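Local coordinates for vacuolar protein sorting-associated protein IST1 (Saccharomyces cerevisiae, PDB 3GGY) that regulates the recruitment of the ATPase VPS4 to the ESCRT-III complex during late cargo sorting at the multivesicular body, and inhibits its ATPase activity, at residues 113-116 with 117-121. Sequence-based numbering, arbitrary orientation.
Sequences IYAI and LFVDE
Ala-115 O takes weak hydrogen bonds from both Phe-118 N and Val-119 N where the C-terminal part of helix 105-115 passes into the loop leading to helix 125-135, in the helical N-terminal domain of this ESCRT-III-like protein. Both N-H groups come in well bent. Val-119 N also reaches Ile-116 O at 3.3 Å, again weakly but straighter, at 151°. Ala-115 O is thus gripped twice and Val-119 N bifurcates between two carbonyls, all of it weak. Leu-117 N is served differently, by a water 3.1 Å from it that donates in turn to Ile-113 O, so that the water fills in for a direct helical bond at this pair; Ile-113 O also accepts from Ile-116 N, at 3.3 Å. Alongside, the Tyr-114 and Phe-118 rings lie near parallel, planes at 30°, but heavily offset, with little of one lying over the other. With CG anti to its backbone N (chi1 -177°), Tyr-114 sets its ring beside that of Phe-118, Tyr-114 CE2 meeting Phe-118 CE2 at 3.5 Å. Swapping Tyr-114 for alanine would probably leave Phe-118 CE2 without this neighbour, and Val-144 and Ile-155 without the ring that packs on them. Val-119 meanwhile packs onto Leu-70 and Leu-73 of the long helix 50-82. Phe-118 presents its ring edge to the backbone, CD2 lying 3.5 Å from Tyr-114 O, which sits in the ring plane.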
loop_
_atom_site.group_PDB
_atom_site.type_symbol
_atom_site.label_atom_id
_atom_site.label_comp_id
_atom_site.label_asym_id
_atom_site.label_seq_id
_atom_site.Cartn_x
_atom_site.Cartn_y
_atom_site.Cartn_z
ATOM N N ILE A 113 8.648 -0.125 -6.810
ATOM C CA ILE A 113 8.499 -0.655 -8.159
ATOM C C ILE A 113 7.507 -1.821 -8.152
ATOM O O ILE A 113 6.653 -1.929 -9.036
ATOM C CB ILE A 113 9.867 -1.105 -8.713
ATOM C CG1 ILE A 113 10.718 0.140 -8.982
ATOM C CG2 ILE A 113 9.689 -1.927 -9.987
ATOM C CD1 ILE A 113 12.158 -0.159 -9.374
ATOM N N TYR A 114 7.614 -2.685 -7.147
ATOM C CA TYR A 114 6.712 -3.820 -7.022
ATOM C C TYR A 114 5.273 -3.357 -6.845
ATOM O O TYR A 114 4.336 -4.001 -7.325
ATOM C CB TYR A 114 7.102 -4.682 -5.813
ATOM C CG TYR A 114 6.239 -5.910 -5.671
ATOM C CD1 TYR A 114 6.462 -7.030 -6.466
ATOM C CD2 TYR A 114 5.155 -5.931 -4.796
ATOM C CE1 TYR A 114 5.625 -8.140 -6.401
ATOM C CE2 TYR A 114 4.312 -7.039 -4.723
ATOM C CZ TYR A 114 4.553 -8.138 -5.530
ATOM O OH TYR A 114 3.725 -9.235 -5.472
ATOM N N ALA A 115 5.106 -2.228 -6.166
ATOM C CA ALA A 115 3.779 -1.689 -5.880
ATOM C C ALA A 115 3.023 -1.084 -7.054
ATOM O O ALA A 115 1.802 -0.944 -6.983
ATOM C CB ALA A 115 3.881 -0.659 -4.763
ATOM N N ILE A 116 3.730 -0.724 -8.124
ATOM C CA ILE A 116 3.093 -0.100 -9.287
ATOM C C ILE A 116 1.812 -0.797 -9.731
ATOM O O ILE A 116 0.761 -0.172 -9.894
ATOM C CB ILE A 116 4.068 -0.045 -10.486
ATOM C CG1 ILE A 116 5.233 0.887 -10.154
ATOM C CG2 ILE A 116 3.334 0.424 -11.752
ATOM C CD1 ILE A 116 6.430 0.741 -11.092
ATOM N N LEU A 117 1.912 -2.101 -9.935
ATOM C CA LEU A 117 0.789 -2.908 -10.377
ATOM C C LEU A 117 -0.403 -2.864 -9.422
ATOM O O LEU A 117 -1.558 -2.928 -9.846
ATOM C CB LEU A 117 1.261 -4.356 -10.538
ATOM C CG LEU A 117 0.241 -5.418 -10.929
ATOM C CD1 LEU A 117 -0.305 -5.133 -12.320
ATOM C CD2 LEU A 117 0.906 -6.786 -10.893
ATOM N N PHE A 118 -0.116 -2.745 -8.134
ATOM C CA PHE A 118 -1.144 -2.757 -7.105
ATOM C C PHE A 118 -1.678 -1.404 -6.644
ATOM O O PHE A 118 -2.652 -1.352 -5.886
ATOM C CB PHE A 118 -0.600 -3.529 -5.905
ATOM C CG PHE A 118 -0.160 -4.927 -6.244
ATOM C CD1 PHE A 118 -1.076 -5.971 -6.270
ATOM C CD2 PHE A 118 1.172 -5.195 -6.554
ATOM C CE1 PHE A 118 -0.675 -7.266 -6.598
ATOM C CE2 PHE A 118 1.587 -6.485 -6.884
ATOM C CZ PHE A 118 0.656 -7.523 -6.905
ATOM N N VAL A 119 -1.053 -0.319 -7.084
ATOM C CA VAL A 119 -1.473 1.025 -6.687
ATOM C C VAL A 119 -1.657 1.887 -7.938
ATOM O O VAL A 119 -0.912 2.835 -8.173
ATOM C CB VAL A 119 -0.416 1.670 -5.742
ATOM C CG1 VAL A 119 -0.951 2.966 -5.155
ATOM C CG2 VAL A 119 -0.060 0.697 -4.629
ATOM N N ASP A 120 -2.655 1.548 -8.747
ATOM C CA ASP A 120 -2.880 2.314 -9.966
ATOM C C ASP A 120 -3.399 3.721 -9.687
ATOM O O ASP A 120 -3.412 4.562 -10.587
ATOM C CB ASP A 120 -3.826 1.567 -10.926
ATOM C CG ASP A 120 -5.170 1.235 -10.304
ATOM O OD1 ASP A 120 -5.734 2.087 -9.588
ATOM O OD2 ASP A 120 -5.677 0.119 -10.550
ATOM N N GLU A 121 -3.805 3.986 -8.445
ATOM C CA GLU A 121 -4.302 5.314 -8.097
ATOM C C GLU A 121 -3.175 6.343 -8.056
ATOM O O GLU A 121 -3.428 7.545 -7.984
ATOM C CB GLU A 121 -5.045 5.301 -6.752
ATOM C CG GLU A 121 -4.191 4.932 -5.561
ATOM C CD GLU A 121 -4.358 3.485 -5.154
ATOM O OE1 GLU A 121 -4.362 2.609 -6.045
ATOM O OE2 GLU A 121 -4.479 3.226 -3.937
HETATM O O HOH W 1 4.733 -3.355 -10.473
#